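Long-range contacts in amidase, hydantoinase/carbamoylase family (PDB 5I4M), which probably hydrolyses N-carbamoyl-L-amino acids, as a two-zinc amidase of the peptidase M20 family: residues Arg235-Thr240 with Val306-Pro311; His133-Glu138 with Ala424-Ala429; Pro254-Ala259 with Asn296-Arg301; Leu53-Leu58 with Ala189-Ala194; Ala350-Cys355 with Val387-Met392. All blocks are in the same frame, centred on the assembly; numbering follows the deposited sequence.

Contact 1 (Arg235-Thr240 with Val306-Pro311). With 3PG (3-phosphoglyceric acid), chain E.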
# COMPACT_ATOMS: atom_id res chain seq x y z
N ARG A 235 22.53 3.35 -4.73
CA ARG A 235 22.32 2.65 -3.47
C ARG A 235 20.82 2.54 -3.26
O ARG A 235 20.13 3.56 -3.32
CB ARG A 235 22.97 3.40 -2.29
CG ARG A 235 24.52 3.38 -2.26
CD ARG A 235 25.06 4.27 -1.13
NE ARG A 235 26.52 4.37 -1.12
CZ ARG A 235 27.30 3.77 -0.24
NH1 ARG A 235 26.76 3.02 0.72
NH2 ARG A 235 28.63 3.93 -0.30
N TRP A 236 20.32 1.33 -3.04
CA TRP A 236 18.92 1.09 -2.73
C TRP A 236 18.78 0.55 -1.31
O TRP A 236 19.63 -0.22 -0.84
CB TRP A 236 18.27 0.08 -3.68
CG TRP A 236 18.17 0.50 -5.12
CD1 TRP A 236 18.77 1.57 -5.73
CD2 TRP A 236 17.41 -0.17 -6.13
NE1 TRP A 236 18.43 1.60 -7.07
CE2 TRP A 236 17.60 0.55 -7.34
CE3 TRP A 236 16.59 -1.31 -6.13
CZ2 TRP A 236 16.98 0.16 -8.54
CZ3 TRP A 236 15.98 -1.68 -7.32
CH2 TRP A 236 16.18 -0.95 -8.50
N TYR A 237 17.67 0.91 -0.66
CA TYR A 237 17.44 0.55 0.73
C TYR A 237 16.03 0.02 0.91
O TYR A 237 15.12 0.35 0.15
CB TYR A 237 17.61 1.76 1.67
CG TYR A 237 18.90 2.50 1.52
CD1 TYR A 237 19.10 3.40 0.48
CD2 TYR A 237 19.93 2.31 2.43
CE1 TYR A 237 20.29 4.08 0.34
CE2 TYR A 237 21.13 3.00 2.30
CZ TYR A 237 21.29 3.88 1.25
OH TYR A 237 22.48 4.56 1.12
N GLU A 238 15.87 -0.79 1.96
CA GLU A 238 14.58 -1.18 2.50
C GLU A 238 14.53 -0.78 3.97
O GLU A 238 15.45 -1.10 4.73
CB GLU A 238 14.34 -2.69 2.34
CG GLU A 238 14.12 -3.12 0.88
CD GLU A 238 13.88 -4.61 0.71
OE1 GLU A 238 13.56 -5.02 -0.43
OE2 GLU A 238 13.98 -5.37 1.70
N ILE A 239 13.47 -0.08 4.36
CA ILE A 239 13.33 0.39 5.73
C ILE A 239 11.96 -0.03 6.23
O ILE A 239 10.95 0.18 5.55
CB ILE A 239 13.48 1.92 5.83
CG1 ILE A 239 14.88 2.34 5.40
CG2 ILE A 239 13.23 2.38 7.26
CD1 ILE A 239 15.06 3.85 5.27
N THR A 240 11.92 -0.65 7.41
CA THR A 240 10.66 -0.87 8.11
C THR A 240 10.71 -0.10 9.42
O THR A 240 11.64 -0.28 10.21
CB THR A 240 10.41 -2.36 8.36
OG1 THR A 240 10.29 -3.05 7.11
CG2 THR A 240 9.12 -2.55 9.16
N VAL A 306 14.14 3.21 -0.45
CA VAL A 306 14.86 4.43 -0.80
C VAL A 306 15.77 4.13 -1.97
O VAL A 306 16.39 3.07 -2.02
CB VAL A 306 15.66 4.99 0.39
CG1 VAL A 306 16.40 6.25 -0.02
CG2 VAL A 306 14.73 5.29 1.53
N ASP A 307 15.80 5.05 -2.93
CA ASP A 307 16.56 4.95 -4.16
C ASP A 307 17.45 6.18 -4.22
O ASP A 307 16.94 7.30 -4.29
CB ASP A 307 15.61 4.87 -5.36
CG ASP A 307 16.32 4.75 -6.71
OD1 ASP A 307 17.19 5.57 -7.04
OD2 ASP A 307 15.95 3.82 -7.45
N PHE A 308 18.77 5.98 -4.14
CA PHE A 308 19.75 7.06 -4.21
C PHE A 308 20.67 6.82 -5.40
O PHE A 308 21.13 5.69 -5.62
CB PHE A 308 20.66 7.11 -2.97
CG PHE A 308 20.08 7.83 -1.76
CD1 PHE A 308 19.01 8.70 -1.86
CD2 PHE A 308 20.67 7.64 -0.52
CE1 PHE A 308 18.53 9.36 -0.73
CE2 PHE A 308 20.20 8.30 0.61
CZ PHE A 308 19.13 9.15 0.51
N ARG A 309 21.00 7.88 -6.14
CA ARG A 309 21.95 7.76 -7.25
C ARG A 309 22.79 9.02 -7.34
O ARG A 309 22.31 10.12 -7.06
CB ARG A 309 21.22 7.55 -8.59
CG ARG A 309 20.03 6.63 -8.48
CD ARG A 309 19.37 6.38 -9.82
NE ARG A 309 18.20 5.53 -9.62
CZ ARG A 309 17.72 4.69 -10.54
NH1 ARG A 309 18.30 4.61 -11.73
NH2 ARG A 309 16.69 3.92 -10.24
N HIS A 310 24.06 8.85 -7.73
CA HIS A 310 24.91 9.99 -8.04
C HIS A 310 26.07 9.52 -8.91
O HIS A 310 26.52 8.37 -8.76
CB HIS A 310 25.44 10.67 -6.76
CG HIS A 310 25.92 12.07 -6.99
ND1 HIS A 310 27.19 12.36 -7.44
CD2 HIS A 310 25.29 13.26 -6.84
CE1 HIS A 310 27.33 13.67 -7.57
NE2 HIS A 310 26.19 14.24 -7.21
N PRO A 311 26.58 10.37 -9.81
CA PRO A 311 27.73 9.96 -10.64
C PRO A 311 29.04 9.94 -9.89
O PRO A 311 30.04 9.47 -10.45
CB PRO A 311 27.76 11.03 -11.74
CG PRO A 311 27.06 12.23 -11.11
CD PRO A 311 25.97 11.63 -10.29
C1 3PG E . 17.23 1.39 -12.64
O1 3PG E . 16.24 1.76 -11.98
O2 3PG E . 18.10 2.19 -13.04
C2 3PG E . 17.36 -0.07 -12.95
O3 3PG E . 18.73 -0.39 -13.26
C3 3PG E . 16.49 -0.39 -14.14
O1P 3PG E . 16.99 0.31 -15.29
P 3PG E . 16.04 0.47 -16.61
O2P 3PG E . 15.42 -0.89 -16.85
O3P 3PG E . 15.01 1.51 -16.19
O4P 3PG E . 17.02 0.90 -17.71
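W236 and D307 form a non-hydrogen-bonded pair between antiparallel strands, their side chains side by side and pointing the same way. D307 CG stands anti to its backbone N (chi1 -180°), and OD2 comes within 3.4 Å of W236 NE1, obliquely to the ring; the angle is too poor for a hydrogen bond, and NE1 bonds Q234 OE1. The carboxylate holds R309: the chain, extended from CG to NE, brings NE to D307 OD1 (2.8 Å), and NH2 beside it reaches OD2 (2.9 Å), each on a syn lone pair. This two-point grip fixes the rotation of the guanidinium, which bonds the 3PG carboxylate through R309 NH1 to O2, at 2.8 Å, and NH2 to O1. On the other sheet face Y237 packs on V306, and Y237 CE1 meets F308 CD2 at 3.7 Å, while Y237 OH bonds D320. A second-shell carboxylate thus orients a first-shell guanidinium in the 3PG pocket, where N296 of the second subunit also bonds the ligand.

Contact 2 (His133-Glu138 with Ala424-Ala429)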
# COMPACT_ATOMS: atom_id res chain seq x y z
N HIS A 133 23.03 -9.11 -45.40
CA HIS A 133 24.21 -8.67 -46.14
C HIS A 133 25.24 -9.77 -46.31
O HIS A 133 26.31 -9.51 -46.87
CB HIS A 133 24.83 -7.45 -45.46
CG HIS A 133 24.00 -6.21 -45.57
ND1 HIS A 133 23.15 -5.79 -44.58
CD2 HIS A 133 23.87 -5.32 -46.58
CE1 HIS A 133 22.54 -4.68 -44.96
NE2 HIS A 133 22.96 -4.38 -46.17
N GLY A 134 24.95 -10.98 -45.84
CA GLY A 134 25.87 -12.09 -46.03
C GLY A 134 27.20 -11.89 -45.35
O GLY A 134 28.24 -12.33 -45.87
N ILE A 135 27.21 -11.25 -44.19
CA ILE A 135 28.44 -10.90 -43.50
C ILE A 135 28.84 -12.04 -42.58
O ILE A 135 28.05 -12.49 -41.73
CB ILE A 135 28.26 -9.60 -42.71
CG1 ILE A 135 28.05 -8.43 -43.68
CG2 ILE A 135 29.46 -9.35 -41.80
CD1 ILE A 135 27.65 -7.16 -42.99
N GLU A 136 30.07 -12.50 -42.73
CA GLU A 136 30.70 -13.42 -41.79
C GLU A 136 31.58 -12.62 -40.85
O GLU A 136 32.41 -11.83 -41.30
CB GLU A 136 31.51 -14.47 -42.53
CG GLU A 136 32.33 -15.38 -41.62
CD GLU A 136 33.10 -16.44 -42.39
OE1 GLU A 136 34.14 -16.11 -43.01
OE2 GLU A 136 32.66 -17.61 -42.39
N THR A 137 31.40 -12.82 -39.55
CA THR A 137 32.23 -12.19 -38.53
C THR A 137 33.30 -13.16 -38.05
O THR A 137 33.14 -14.38 -38.12
CB THR A 137 31.38 -11.71 -37.35
OG1 THR A 137 30.72 -12.84 -36.74
CG2 THR A 137 30.33 -10.71 -37.81
N GLU A 138 34.39 -12.60 -37.53
CA GLU A 138 35.45 -13.43 -36.97
C GLU A 138 35.02 -14.02 -35.63
O GLU A 138 35.09 -15.23 -35.41
CB GLU A 138 36.73 -12.60 -36.82
CG GLU A 138 37.94 -13.41 -36.39
CD GLU A 138 38.72 -13.99 -37.56
OE1 GLU A 138 39.88 -14.40 -37.35
OE2 GLU A 138 38.17 -14.03 -38.69
N ALA A 424 29.25 -0.64 -34.39
CA ALA A 424 30.13 -0.82 -33.24
C ALA A 424 30.39 -2.30 -33.00
O ALA A 424 31.52 -2.70 -32.72
CB ALA A 424 29.52 -0.17 -32.00
N MET A 425 29.34 -3.12 -33.10
CA MET A 425 29.52 -4.56 -32.94
C MET A 425 30.37 -5.13 -34.07
O MET A 425 31.28 -5.93 -33.83
CB MET A 425 28.17 -5.26 -32.89
CG MET A 425 27.37 -4.95 -31.63
SD MET A 425 25.86 -5.93 -31.59
CE MET A 425 26.53 -7.58 -31.39
N LEU A 426 30.08 -4.72 -35.31
CA LEU A 426 30.88 -5.19 -36.44
C LEU A 426 32.35 -4.84 -36.26
O LEU A 426 33.23 -5.66 -36.54
CB LEU A 426 30.37 -4.58 -37.74
CG LEU A 426 29.39 -5.41 -38.55
CD1 LEU A 426 28.94 -4.59 -39.75
CD2 LEU A 426 30.04 -6.72 -38.98
N SER A 427 32.62 -3.63 -35.79
CA SER A 427 34.00 -3.20 -35.60
C SER A 427 34.76 -4.17 -34.69
O SER A 427 35.90 -4.54 -34.99
CB SER A 427 34.02 -1.79 -35.02
OG SER A 427 35.34 -1.31 -34.89
N ARG A 428 34.14 -4.61 -33.60
CA ARG A 428 34.84 -5.49 -32.69
C ARG A 428 34.76 -6.95 -33.09
O ARG A 428 35.71 -7.71 -32.86
CB ARG A 428 34.30 -5.29 -31.27
CG ARG A 428 34.23 -3.82 -30.89
CD ARG A 428 34.99 -3.53 -29.62
NE ARG A 428 36.35 -4.06 -29.65
CZ ARG A 428 37.14 -4.10 -28.57
NH1 ARG A 428 36.70 -3.65 -27.40
NH2 ARG A 428 38.36 -4.60 -28.67
N ALA A 429 33.65 -7.38 -33.70
CA ALA A 429 33.48 -8.78 -34.03
C ALA A 429 34.32 -9.19 -35.23
O ALA A 429 34.52 -10.39 -35.46
CB ALA A 429 32.01 -9.10 -34.30
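I135 and T137 make a small, mainly apolar contact with L426 and A429, joining the loop between helix 117-132 and strand 141-145 to the last turns of helix 411-429. I135 and L426 reach toward each other tip to tip, with I135 CG2 3.9 Å from L426 CD2. T137 crosses the same leucine at about a right angle. Its OG1 lies between the backbone N and the carbonyl carbon (chi1 61°) and bonds H139 O, while CG2, anti to the carbonyl carbon, is left to approach L426 CD2 at 4.2 Å. A threonine suits this place because it shows a methyl to the helix and a hydroxyl to its own loop. A429 needs only its methyl: CB stands 4.1 Å from T137 CB, and it also packs on V99 and V141 of the strands beneath. One polar link crosses, a weak bond from E138 N to A429 O, 3.0 Å long but bent to 120° at the hydrogen; A429 and H139 are also joined by a backbone hydrogen bond. The carboxylate of E138 leads away to a salt bridge with R92. The contact is therefore held mainly by van der Waals packing of branched side chains.

Contact 3 (Pro254-Ala259 with Asn296-Arg301); sequences PRRRDA and NVIPGR. With 3PG (3-phosphoglyceric acid), chain H.
I298 directs its two branches to different partners across the contact: chi1 (-63°) sets CG1 anti to the carbonyl carbon, and chi2 (158°) then extends CD1 toward R256, while CG2, anti to the backbone N, meets D258. The R256 chain, extended from CG to NE, passes I298 at about a right angle, with R256 CD 3.6 Å from I298 CD1, and the same methyl lies over one face of the guanidinium. An arginine can offer this flat surface because its edge is engaged: NE with T251 O, NH2 with A248 O, and NH1 with T284 of the second subunit. D258 is the N-cap of helix 259-276; its OD1 accepts from L261 N and lies 3.6 Å from P299 CD. The first residue of that helix, A259, gives its N-H to P299 O (3.0 Å), tying the helix start to strand 297-310. The small A259 CB sits 3.8 Å from G300 C, where G300 and R301 form a classic beta bulge opposite H291. Just before the strand, N296 ND2 donates almost straight to O1 of 3PG (2.8 Å, 174°), which H247 of this chain and R309, Q214, Q234 and G378 of the second subunit also bind.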
# COMPACT_ATOMS: atom_id res chain seq x y z
N PRO A 254 0.24 13.03 21.93
CA PRO A 254 1.67 13.01 22.27
C PRO A 254 2.25 11.63 22.51
O PRO A 254 3.46 11.45 22.33
CB PRO A 254 1.74 13.86 23.55
CG PRO A 254 0.52 14.73 23.49
CD PRO A 254 -0.53 13.82 22.91
N ARG A 255 1.45 10.63 22.87
CA ARG A 255 2.01 9.32 23.15
C ARG A 255 1.98 8.38 21.96
O ARG A 255 2.45 7.25 22.07
CB ARG A 255 1.29 8.67 24.33
CG ARG A 255 -0.08 8.15 24.00
CD ARG A 255 -0.65 7.40 25.19
NE ARG A 255 -0.92 8.30 26.31
CZ ARG A 255 -1.44 7.89 27.47
NH1 ARG A 255 -1.72 6.61 27.66
NH2 ARG A 255 -1.68 8.77 28.44
N ARG A 256 1.46 8.83 20.81
CA ARG A 256 1.37 7.95 19.66
C ARG A 256 2.75 7.63 19.10
O ARG A 256 3.67 8.45 19.10
CB ARG A 256 0.53 8.59 18.56
CG ARG A 256 -0.83 8.99 19.04
CD ARG A 256 -1.58 9.66 17.93
NE ARG A 256 -2.98 9.84 18.30
CZ ARG A 256 -3.96 9.93 17.42
NH1 ARG A 256 -3.68 9.86 16.12
NH2 ARG A 256 -5.21 10.09 17.83
N ARG A 257 2.88 6.41 18.59
CA ARG A 257 4.08 5.98 17.88
C ARG A 257 3.61 5.57 16.48
O ARG A 257 3.39 4.40 16.20
CB ARG A 257 4.80 4.87 18.63
CG ARG A 257 5.22 5.33 20.03
CD ARG A 257 6.31 4.47 20.63
NE ARG A 257 5.88 3.11 20.93
CZ ARG A 257 6.44 2.01 20.42
NH1 ARG A 257 5.98 0.81 20.76
NH2 ARG A 257 7.46 2.10 19.58
N ASP A 258 3.44 6.59 15.63
CA ASP A 258 2.85 6.47 14.30
C ASP A 258 3.95 6.16 13.28
O ASP A 258 4.78 7.02 12.98
CB ASP A 258 2.12 7.77 13.97
CG ASP A 258 1.28 7.67 12.71
OD1 ASP A 258 1.74 7.01 11.75
OD2 ASP A 258 0.15 8.25 12.70
N ALA A 259 3.94 4.94 12.74
CA ALA A 259 4.99 4.55 11.80
C ALA A 259 4.83 5.24 10.45
O ALA A 259 5.83 5.43 9.74
CB ALA A 259 5.00 3.03 11.61
N ASN A 296 -9.02 4.30 10.47
CA ASN A 296 -9.13 4.72 11.87
C ASN A 296 -8.21 3.92 12.80
O ASN A 296 -8.52 3.74 13.99
CB ASN A 296 -10.59 4.71 12.35
CG ASN A 296 -11.35 3.43 12.02
OD1 ASN A 296 -10.92 2.61 11.19
ND2 ASN A 296 -12.52 3.27 12.65
N VAL A 297 -7.05 3.50 12.30
CA VAL A 297 -6.00 2.88 13.10
C VAL A 297 -4.70 3.61 12.81
O VAL A 297 -4.28 3.69 11.65
CB VAL A 297 -5.84 1.38 12.77
CG1 VAL A 297 -4.75 0.74 13.65
CG2 VAL A 297 -7.17 0.63 12.93
N ILE A 298 -4.05 4.14 13.86
CA ILE A 298 -2.69 4.66 13.75
C ILE A 298 -1.80 3.57 13.17
O ILE A 298 -1.76 2.46 13.71
CB ILE A 298 -2.15 5.10 15.12
CG1 ILE A 298 -2.97 6.25 15.70
CG2 ILE A 298 -0.66 5.47 15.03
CD1 ILE A 298 -2.82 6.35 17.24
N PRO A 299 -1.07 3.83 12.08
CA PRO A 299 -0.27 2.76 11.47
C PRO A 299 0.85 2.31 12.40
O PRO A 299 1.58 3.13 12.97
CB PRO A 299 0.27 3.40 10.19
CG PRO A 299 -0.78 4.42 9.83
CD PRO A 299 -1.20 4.99 11.18
N GLY A 300 0.97 0.99 12.56
CA GLY A 300 1.93 0.43 13.50
C GLY A 300 3.18 -0.09 12.84
O GLY A 300 4.18 -0.34 13.51
N ARG A 301 3.16 -0.24 11.51
CA ARG A 301 4.32 -0.73 10.78
C ARG A 301 4.27 -0.18 9.36
O ARG A 301 3.23 -0.25 8.71
CB ARG A 301 4.36 -2.26 10.76
CG ARG A 301 5.67 -2.85 10.26
CD ARG A 301 5.69 -4.38 10.34
NE ARG A 301 4.87 -5.02 9.31
CZ ARG A 301 3.74 -5.68 9.55
NH1 ARG A 301 3.28 -5.81 10.79
NH2 ARG A 301 3.07 -6.23 8.54
C1 3PG H . -14.25 5.27 15.19
O1 3PG H . -13.20 5.20 14.55
O2 3PG H . -14.49 6.21 16.00
C2 3PG H . -15.40 4.48 14.63
O3 3PG H . -16.64 5.12 14.97
C3 3PG H . -15.37 3.09 15.22
O1P 3PG H . -15.46 3.16 16.65
P 3PG H . -15.07 1.87 17.56
O2P 3PG H . -13.55 1.91 17.61
O3P 3PG H . -15.60 0.67 16.82
O4P 3PG H . -15.75 2.12 18.92

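Contact 4 (Leu53-Leu58 with Ala189-Ala194)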
# COMPACT_ATOMS: atom_id res chain seq x y z
N LEU A 53 5.85 -7.72 -15.97
CA LEU A 53 6.81 -7.90 -14.90
C LEU A 53 7.62 -9.17 -15.12
O LEU A 53 7.16 -10.14 -15.75
CB LEU A 53 6.10 -7.95 -13.55
CG LEU A 53 5.85 -6.59 -12.86
CD1 LEU A 53 7.16 -5.93 -12.47
CD2 LEU A 53 5.04 -5.66 -13.74
N ALA A 54 8.86 -9.15 -14.62
CA ALA A 54 9.77 -10.27 -14.82
C ALA A 54 9.17 -11.58 -14.32
O ALA A 54 8.58 -11.65 -13.25
CB ALA A 54 11.09 -9.99 -14.09
N LEU A 55 9.36 -12.63 -15.12
CA LEU A 55 9.02 -14.01 -14.78
C LEU A 55 7.52 -14.23 -14.57
O LEU A 55 7.12 -15.21 -13.94
CB LEU A 55 9.82 -14.49 -13.56
CG LEU A 55 11.32 -14.24 -13.73
CD1 LEU A 55 12.15 -14.86 -12.60
CD2 LEU A 55 11.82 -14.75 -15.09
N THR A 56 6.69 -13.33 -15.09
CA THR A 56 5.27 -13.61 -15.26
C THR A 56 5.06 -14.40 -16.54
O THR A 56 5.97 -14.57 -17.36
CB THR A 56 4.46 -12.32 -15.34
OG1 THR A 56 4.92 -11.55 -16.47
CG2 THR A 56 4.62 -11.49 -14.08
N ASP A 57 3.82 -14.87 -16.75
CA ASP A 57 3.51 -15.52 -18.02
C ASP A 57 3.72 -14.57 -19.20
O ASP A 57 4.03 -15.03 -20.31
CB ASP A 57 2.07 -16.03 -18.03
CG ASP A 57 1.91 -17.32 -17.27
OD1 ASP A 57 2.94 -17.89 -16.83
OD2 ASP A 57 0.76 -17.77 -17.13
N LEU A 58 3.52 -13.26 -19.00
CA LEU A 58 3.75 -12.31 -20.08
C LEU A 58 5.23 -12.20 -20.42
O LEU A 58 5.61 -12.17 -21.60
CB LEU A 58 3.17 -10.94 -19.72
CG LEU A 58 1.64 -10.92 -19.60
CD1 LEU A 58 1.14 -9.61 -18.98
CD2 LEU A 58 1.02 -11.14 -20.96
N ALA A 189 11.62 -21.78 -12.89
CA ALA A 189 11.14 -23.13 -13.15
C ALA A 189 9.71 -23.11 -13.66
O ALA A 189 9.35 -23.86 -14.57
CB ALA A 189 11.27 -23.99 -11.90
N ARG A 190 8.87 -22.22 -13.11
CA ARG A 190 7.47 -22.19 -13.48
C ARG A 190 7.29 -21.84 -14.95
O ARG A 190 6.47 -22.46 -15.64
CB ARG A 190 6.69 -21.20 -12.61
CG ARG A 190 5.18 -21.31 -12.81
CD ARG A 190 4.43 -20.28 -11.99
NE ARG A 190 4.78 -18.93 -12.40
CZ ARG A 190 4.28 -18.34 -13.48
NH1 ARG A 190 3.40 -18.98 -14.24
NH2 ARG A 190 4.65 -17.10 -13.80
N ILE A 191 8.03 -20.85 -15.45
CA ILE A 191 7.87 -20.42 -16.84
C ILE A 191 8.82 -21.14 -17.79
O ILE A 191 8.85 -20.82 -18.98
CB ILE A 191 8.07 -18.90 -17.01
CG1 ILE A 191 9.52 -18.47 -16.74
CG2 ILE A 191 7.08 -18.13 -16.14
CD1 ILE A 191 9.86 -17.13 -17.40
N GLY A 192 9.59 -22.10 -17.29
CA GLY A 192 10.39 -22.91 -18.19
C GLY A 192 11.72 -22.32 -18.57
O GLY A 192 12.30 -22.74 -19.58
N TYR A 193 12.24 -21.36 -17.79
CA TYR A 193 13.54 -20.75 -18.06
C TYR A 193 14.54 -21.00 -16.93
O TYR A 193 15.47 -20.21 -16.75
CB TYR A 193 13.38 -19.26 -18.35
CG TYR A 193 12.93 -19.04 -19.78
CD1 TYR A 193 13.86 -18.89 -20.81
CD2 TYR A 193 11.59 -19.04 -20.11
CE1 TYR A 193 13.44 -18.71 -22.14
CE2 TYR A 193 11.17 -18.87 -21.42
CZ TYR A 193 12.10 -18.71 -22.43
OH TYR A 193 11.65 -18.55 -23.72
N ALA A 194 14.37 -22.09 -16.18
CA ALA A 194 15.41 -22.53 -15.25
C ALA A 194 16.43 -23.31 -16.07
O ALA A 194 16.36 -24.53 -16.20
CB ALA A 194 14.83 -23.38 -14.13
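D57 OD1 and R190 NH1 form a salt bridge 2.8 Å long, fairly straight at 158°, in which the nitrogen approaches from above the carboxylate plane while the oxygen stays close to the guanidinium plane. R190 NH2 adds a weak bond to L55 O at 3.1 Å. Beneath them I191 fills the apolar part: its CG2 lies 3.7 Å from L55 O and covers one face of the guanidinium of R190, and its CD1 meets L55 CD2 at 3.9 Å as the two side chains cross at about a right angle. The arginine chain bends at chi3 (63°), which turns NE back; E187 holds NE by a second salt bridge. On the other side, L55 takes the third position of a type II turn from L53 to T56, with positive phi. T56 then N-caps the helix: OG1 bonds L53 O at 2.7 Å and accepts from D59 N. D57 follows in the first turn, where a negative side chain is probably favoured. Helix 184-191 closes in a Schellman motif at G192. The contact joins the start of helix 57-72 to the end of helix 184-191; L55 also packs on I184 and L188, and Y193 on V67.

Contact 5 (Ala350-Cys355 with Val387-Met392)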
# COMPACT_ATOMS: atom_id res chain seq x y z
N ALA A 350 33.02 3.61 -15.36
CA ALA A 350 33.41 4.14 -16.66
C ALA A 350 33.41 3.01 -17.67
O ALA A 350 33.91 1.92 -17.40
CB ALA A 350 34.80 4.79 -16.57
N PHE A 351 32.83 3.27 -18.84
CA PHE A 351 32.80 2.23 -19.85
C PHE A 351 34.14 2.18 -20.59
O PHE A 351 34.98 3.08 -20.46
CB PHE A 351 31.63 2.46 -20.80
CG PHE A 351 30.29 2.09 -20.20
CD1 PHE A 351 30.05 0.79 -19.77
CD2 PHE A 351 29.30 3.05 -20.02
CE1 PHE A 351 28.83 0.44 -19.19
CE2 PHE A 351 28.07 2.71 -19.44
CZ PHE A 351 27.84 1.41 -19.03
N ASP A 352 34.35 1.10 -21.33
CA ASP A 352 35.64 0.84 -21.96
C ASP A 352 35.92 1.87 -23.05
O ASP A 352 35.05 2.14 -23.89
CB ASP A 352 35.68 -0.57 -22.54
CG ASP A 352 36.96 -0.85 -23.32
OD1 ASP A 352 37.98 -1.23 -22.69
OD2 ASP A 352 36.95 -0.68 -24.55
N SER A 353 37.14 2.42 -23.07
CA SER A 353 37.43 3.54 -23.96
C SER A 353 37.40 3.12 -25.43
O SER A 353 36.97 3.89 -26.28
CB SER A 353 38.77 4.17 -23.60
OG SER A 353 39.83 3.25 -23.72
N ALA A 354 37.87 1.90 -25.74
CA ALA A 354 37.82 1.46 -27.14
C ALA A 354 36.38 1.20 -27.58
O ALA A 354 36.01 1.49 -28.72
CB ALA A 354 38.67 0.21 -27.33
N CYS A 355 35.55 0.65 -26.68
CA CYS A 355 34.15 0.48 -27.01
C CYS A 355 33.47 1.82 -27.24
O CYS A 355 32.70 1.99 -28.19
CB CYS A 355 33.44 -0.31 -25.90
SG CYS A 355 33.89 -2.06 -25.88
N VAL A 387 33.62 -7.32 -16.41
CA VAL A 387 34.24 -8.55 -16.88
C VAL A 387 34.61 -8.51 -18.35
O VAL A 387 35.34 -9.41 -18.81
CB VAL A 387 33.36 -9.78 -16.59
CG1 VAL A 387 33.20 -9.97 -15.09
CG2 VAL A 387 31.99 -9.65 -17.28
N ALA A 388 34.18 -7.51 -19.11
CA ALA A 388 34.49 -7.46 -20.53
C ALA A 388 34.48 -6.01 -20.97
O ALA A 388 33.77 -5.19 -20.38
CB ALA A 388 33.47 -8.27 -21.35
N PRO A 389 35.25 -5.66 -22.00
CA PRO A 389 35.17 -4.30 -22.56
C PRO A 389 33.75 -4.01 -23.02
O PRO A 389 33.21 -4.72 -23.87
CB PRO A 389 36.15 -4.33 -23.74
CG PRO A 389 37.00 -5.54 -23.53
CD PRO A 389 36.20 -6.52 -22.73
N THR A 390 33.13 -2.97 -22.45
CA THR A 390 31.70 -2.70 -22.61
C THR A 390 31.46 -1.21 -22.77
O THR A 390 32.13 -0.40 -22.13
CB THR A 390 30.91 -3.19 -21.38
OG1 THR A 390 31.13 -4.59 -21.18
CG2 THR A 390 29.40 -2.91 -21.51
N SER A 391 30.49 -0.83 -23.61
CA SER A 391 29.92 0.51 -23.51
C SER A 391 28.48 0.44 -24.00
O SER A 391 27.95 -0.65 -24.25
CB SER A 391 30.75 1.55 -24.28
OG SER A 391 30.55 1.48 -25.69
N MET A 392 27.83 1.59 -24.12
CA MET A 392 26.42 1.64 -24.48
C MET A 392 26.15 2.67 -25.56
O MET A 392 26.93 3.60 -25.78
CB MET A 392 25.54 1.96 -23.26
CG MET A 392 25.64 0.94 -22.14
SD MET A 392 24.42 1.31 -20.85
CE MET A 392 22.91 0.86 -21.73
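D352 and C355, the N-cap and a first-turn residue of helix 353-365, meet the opening of strand 390-395 through P389, T390 and S391. D352 N gives a hydrogen bond to T390 O (2.8 Å, 162°). With D352 CG anti to the backbone N (chi1 175°), the carboxylate runs beside the P389 ring, CG lying 3.6 Å from P389 CB, and OD2 caps C355 N at 2.9 Å with its anti lone pair. An aspartate is short enough to do both. C355 SG lies 3.4 Å from P389 O and packs on P389 CB, and C355 CB approaches S391 OG at 3.4 Å, a snug fit between two small side chains. F351 points toward the strand, its CB 3.2 Å from T390 O; its CZ touches M392 CG at 3.8 Å, and M392 SD makes an oblique Met-aromatic contact, 4.8 Å from the ring centroid. Strand 225-242 supplies V228 and A231 against F351, whereas strand 206-212 runs parallel beside strand 390-395, bringing M392 near H211, a zinc ligand.

Overall arrangement
Contact 4 crosses contact 2 along the chain, since 53-58 comes first and 189-194 lies between 133-138 and 424-429. Contacts 1, 3 and 5 fall within the span that contact 2 closes, and contact 3 lies within that of contact 1. Contacts 1 and 3 share strand 297-310 and touch through T240 and R301, although their centres are 25 Å apart. Contacts 1 and 5, 26 Å apart between centres, use neighbouring strands, 225-242 and 390-395. Contacts 2 and 5, with centres 18 Å apart, meet where R428 packs on C355 and P389. The centres of contacts 2 and 3 lie 63 Å apart. Because two subunits pair, N296 of contact 3 and R309 of the other chain's contact 1 meet at one 3PG.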